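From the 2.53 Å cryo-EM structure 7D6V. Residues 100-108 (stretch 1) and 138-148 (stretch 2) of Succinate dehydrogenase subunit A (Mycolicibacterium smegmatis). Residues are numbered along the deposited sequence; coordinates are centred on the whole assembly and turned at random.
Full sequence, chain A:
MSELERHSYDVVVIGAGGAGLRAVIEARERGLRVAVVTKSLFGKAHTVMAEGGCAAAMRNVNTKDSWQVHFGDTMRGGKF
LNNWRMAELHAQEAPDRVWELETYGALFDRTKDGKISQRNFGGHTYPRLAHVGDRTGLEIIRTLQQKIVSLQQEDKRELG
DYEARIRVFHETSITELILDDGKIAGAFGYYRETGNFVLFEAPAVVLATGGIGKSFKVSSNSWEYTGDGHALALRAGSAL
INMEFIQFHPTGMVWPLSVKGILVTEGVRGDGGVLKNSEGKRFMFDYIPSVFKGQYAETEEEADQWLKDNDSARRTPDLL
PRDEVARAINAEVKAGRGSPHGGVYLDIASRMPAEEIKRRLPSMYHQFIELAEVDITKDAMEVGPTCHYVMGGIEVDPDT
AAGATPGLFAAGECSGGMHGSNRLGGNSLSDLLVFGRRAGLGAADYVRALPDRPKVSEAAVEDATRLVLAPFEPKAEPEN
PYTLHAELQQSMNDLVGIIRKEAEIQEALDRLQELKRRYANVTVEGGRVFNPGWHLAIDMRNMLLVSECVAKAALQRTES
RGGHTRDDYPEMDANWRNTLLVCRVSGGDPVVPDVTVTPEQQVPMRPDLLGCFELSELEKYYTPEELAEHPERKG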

# COMPACT_ATOMS: atom_id res chain seq x y z
N GLU A 100 0.73 -18.27 -13.31
CA GLU A 100 1.68 -17.44 -14.04
C GLU A 100 1.94 -16.11 -13.35
O GLU A 100 2.91 -15.44 -13.68
N LEU A 101 1.09 -15.71 -12.40
CA LEU A 101 1.39 -14.53 -11.60
C LEU A 101 2.68 -14.69 -10.82
O LEU A 101 3.46 -13.74 -10.69
N GLU A 102 2.94 -15.89 -10.28
CA GLU A 102 4.13 -16.08 -9.47
C GLU A 102 5.37 -16.40 -10.30
O GLU A 102 6.47 -16.40 -9.75
N THR A 103 5.22 -16.67 -11.59
CA THR A 103 6.37 -16.63 -12.48
C THR A 103 6.83 -15.21 -12.75
O THR A 103 7.94 -15.01 -13.23
N TYR A 104 5.99 -14.22 -12.44
CA TYR A 104 6.36 -12.82 -12.54
C TYR A 104 7.00 -12.29 -11.27
O TYR A 104 7.48 -11.15 -11.27
N GLY A 105 7.02 -13.07 -10.19
CA GLY A 105 7.64 -12.65 -8.95
C GLY A 105 6.69 -12.49 -7.78
O GLY A 105 7.08 -12.01 -6.72
N ALA A 106 5.43 -12.89 -7.96
CA ALA A 106 4.46 -12.80 -6.88
C ALA A 106 4.77 -13.81 -5.78
O ALA A 106 5.16 -14.95 -6.06
N LEU A 107 4.58 -13.39 -4.53
CA LEU A 107 4.82 -14.24 -3.37
C LEU A 107 3.54 -14.32 -2.55
O LEU A 107 3.25 -13.42 -1.75
N PHE A 108 2.76 -15.38 -2.75
CA PHE A 108 1.59 -15.63 -1.94
C PHE A 108 1.98 -16.34 -0.64
O PHE A 108 3.14 -16.70 -0.43
N LEU A 138 -2.83 -5.49 -3.74
CA LEU A 138 -1.52 -4.84 -3.83
C LEU A 138 -0.49 -5.78 -4.44
O LEU A 138 0.30 -5.36 -5.29
N GLU A 139 -0.48 -7.04 -4.02
CA GLU A 139 0.46 -8.01 -4.58
C GLU A 139 0.23 -8.18 -6.08
O GLU A 139 1.19 -8.20 -6.86
N ILE A 140 -1.03 -8.30 -6.49
CA ILE A 140 -1.35 -8.49 -7.90
C ILE A 140 -0.87 -7.31 -8.73
O ILE A 140 -0.20 -7.47 -9.76
N ILE A 141 -1.20 -6.09 -8.29
CA ILE A 141 -0.87 -4.92 -9.09
C ILE A 141 0.64 -4.67 -9.10
O ILE A 141 1.20 -4.28 -10.13
N ARG A 142 1.32 -4.91 -7.97
CA ARG A 142 2.77 -4.79 -7.94
C ARG A 142 3.41 -5.78 -8.90
O ARG A 142 4.34 -5.42 -9.64
N THR A 143 2.94 -7.02 -8.89
CA THR A 143 3.51 -8.04 -9.76
C THR A 143 3.32 -7.67 -11.22
O THR A 143 4.26 -7.79 -12.02
N LEU A 144 2.13 -7.19 -11.59
CA LEU A 144 1.89 -6.82 -12.98
C LEU A 144 2.75 -5.63 -13.40
O LEU A 144 3.32 -5.63 -14.50
N GLN A 145 2.85 -4.61 -12.54
CA GLN A 145 3.66 -3.44 -12.87
C GLN A 145 5.14 -3.81 -13.02
O GLN A 145 5.82 -3.35 -13.95
N GLN A 146 5.65 -4.66 -12.13
CA GLN A 146 7.04 -5.07 -12.23
C GLN A 146 7.28 -5.97 -13.43
O GLN A 146 8.37 -5.96 -14.01
N LYS A 147 6.27 -6.75 -13.84
CA LYS A 147 6.38 -7.52 -15.07
C LYS A 147 6.46 -6.60 -16.29
O LYS A 147 7.21 -6.86 -17.23
N ILE A 148 5.68 -5.51 -16.28
CA ILE A 148 5.79 -4.51 -17.35
C ILE A 148 7.19 -3.93 -17.39
O ILE A 148 7.79 -3.76 -18.46

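A helix packed against an irregular segment can present only the side chains that fall on one of its faces, and residues 138-148 of this subunit illustrate the rule. Glu-139, Thr-143 and Lys-147, spaced four apart, all direct their CA-to-CB bonds toward residues 100-108, while Ile-140 and Leu-144 flank them sideways. Ile-141 points away. The two stretches together bury 485 Å².

Thr-143 sits in the middle of this row. Its chi1 of -48° (m) lets OG1 reach back to the preceding turn, where it donates a very short hydrogen bond of 2.5 Å to Glu-139 O. With the hydroxyl thus satisfied inside its own helix, the methyl is left to pack across the interface: CG2 lies 3.3 Å from Leu-101 O and 3.5 Å from Tyr-104 CB. The small Ala-106 comes close on the hydroxyl side, its CB 3.5 Å from Thr-143 OG1.

Tyr-104, chi1 m, also points toward its partner and loses the most surface in this contact, 91 Å². Thr-143 CG2 lies at the edge of its ring, near the plane, while Lys-147 covers one face. The lysine is t at chi1, p at chi2 and t at both chi3 and chi4; the single bend at chi2 is followed by an extended chain whose methylenes run along the aromatic surface. Lys-147 CG stands 4.0 Å from the ring centroid, 10° off the normal, a CH-pi contact, and Lys-147 CD approaches Tyr-104 CD2 to 3.6 Å. Aliphatic carbon thus does the packing here, without any need for the amino group.

Leu-101 shows how a sideways CB can still serve an interface. Its chi1 of -98° falls between wells, with chi2 t, and the end of the side chain comes nearer to the helix than its root suggests. The two methyls find different neighbours: CD1 is 4.1 Å from Ile-140 CG1, and CD2 is 4.2 Å from Leu-144 CD2. Both helix residues adopt m,t.

The polar link is modest. Glu-139, t at chi1 and p at chi2, brings OE1 to the backbone beyond the turn, where Leu-107 N donates a weak hydrogen bond to Glu-139 OE1 at 3.3 Å; OE1 is also hydrogen-bonded elsewhere in the structure. That turn passes through Gly-105, whose phi of 116° would jam a CB against the preceding carbonyl oxygen. Leu-107 contributes through its backbone amide; its side chain, m,t, is a hydrocarbon that could make no such bond, and its end leads away from the helix.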

# COMPACT_ATOMS: atom_id res chain seq x y z
CB GLU A 100 1.21 -17.21 -15.48
CG GLU A 100 0.04 -16.28 -15.63
CD GLU A 100 -0.57 -16.34 -17.02
OE1 GLU A 100 -0.23 -17.27 -17.78
OE2 GLU A 100 -1.38 -15.45 -17.36
CB LEU A 101 0.24 -14.23 -10.63
CG LEU A 101 -0.78 -13.17 -11.04
CD1 LEU A 101 -1.81 -13.02 -9.95
CD2 LEU A 101 -0.09 -11.85 -11.31
CB GLU A 102 3.90 -17.16 -8.42
CG GLU A 102 3.61 -18.54 -8.96
CD GLU A 102 3.50 -19.57 -7.86
OE1 GLU A 102 3.87 -19.25 -6.72
OE2 GLU A 102 3.04 -20.69 -8.14
CB THR A 103 6.05 -17.32 -13.81
OG1 THR A 103 5.08 -16.56 -14.53
CG2 THR A 103 5.52 -18.71 -13.56
CB TYR A 104 5.13 -11.96 -12.87
CG TYR A 104 4.36 -12.35 -14.10
CD1 TYR A 104 3.03 -11.97 -14.25
CD2 TYR A 104 4.94 -13.09 -15.12
CE1 TYR A 104 2.31 -12.31 -15.37
CE2 TYR A 104 4.23 -13.43 -16.24
CZ TYR A 104 2.91 -13.04 -16.36
OH TYR A 104 2.20 -13.39 -17.48
CB ALA A 106 3.04 -13.02 -7.41
CB LEU A 107 5.97 -13.71 -2.53
CG LEU A 107 7.38 -13.79 -3.12
CD1 LEU A 107 8.35 -13.04 -2.26
CD2 LEU A 107 7.81 -15.24 -3.26
CB PHE A 108 0.58 -16.48 -2.70
CG PHE A 108 -0.01 -15.81 -3.90
CD1 PHE A 108 -1.14 -15.03 -3.79
CD2 PHE A 108 0.57 -15.97 -5.15
CE1 PHE A 108 -1.68 -14.41 -4.89
CE2 PHE A 108 0.03 -15.35 -6.26
CZ PHE A 108 -1.10 -14.57 -6.13
CB LEU A 138 -1.08 -4.38 -2.44
CG LEU A 138 0.33 -3.79 -2.36
CD1 LEU A 138 0.38 -2.42 -3.01
CD2 LEU A 138 0.79 -3.72 -0.92
CB GLU A 139 0.33 -9.34 -3.85
CG GLU A 139 1.25 -10.44 -4.35
CD GLU A 139 2.68 -10.25 -3.88
OE1 GLU A 139 3.59 -10.26 -4.73
OE2 GLU A 139 2.90 -10.10 -2.66
CB ILE A 140 -2.86 -8.72 -8.08
CG1 ILE A 140 -3.26 -10.09 -7.54
CG2 ILE A 140 -3.25 -8.61 -9.54
CD1 ILE A 140 -4.73 -10.20 -7.27
CB ILE A 141 -1.67 -3.69 -8.61
CG1 ILE A 141 -1.63 -2.58 -9.65
CG2 ILE A 141 -1.18 -3.20 -7.26
CD1 ILE A 141 -2.69 -1.52 -9.46
CB ARG A 142 3.29 -5.04 -6.53
CG ARG A 142 3.37 -3.82 -5.65
CD ARG A 142 4.37 -2.79 -6.12
NE ARG A 142 4.14 -1.55 -5.39
CZ ARG A 142 3.19 -0.68 -5.70
NH1 ARG A 142 2.40 -0.90 -6.73
NH2 ARG A 142 3.03 0.42 -4.98
CB THR A 143 2.87 -9.39 -9.46
OG1 THR A 143 2.87 -9.61 -8.04
CG2 THR A 143 3.64 -10.50 -10.11
CB LEU A 144 0.41 -6.52 -13.19
CG LEU A 144 -0.51 -7.74 -13.08
CD1 LEU A 144 -1.96 -7.31 -13.10
CD2 LEU A 144 -0.23 -8.73 -14.19
CB GLN A 145 3.46 -2.38 -11.79
CG GLN A 145 4.55 -1.34 -11.69
CD GLN A 145 4.45 -0.54 -10.41
OE1 GLN A 145 3.68 -0.88 -9.52
NE2 GLN A 145 5.21 0.54 -10.33
CB GLN A 146 7.47 -5.76 -10.94
CG GLN A 146 7.61 -4.80 -9.77
CD GLN A 146 7.59 -5.49 -8.43
OE1 GLN A 146 7.34 -6.69 -8.35
NE2 GLN A 146 7.84 -4.74 -7.38
CB LYS A 147 5.21 -8.49 -15.19
CG LYS A 147 5.17 -9.28 -16.48
CD LYS A 147 6.39 -10.16 -16.62
CE LYS A 147 6.31 -10.99 -17.88
NZ LYS A 147 7.57 -11.72 -18.15
CB ILE A 148 4.73 -3.41 -17.16
CG1 ILE A 148 3.32 -3.99 -17.18
CG2 ILE A 148 4.89 -2.33 -18.22
CD1 ILE A 148 2.80 -4.25 -18.56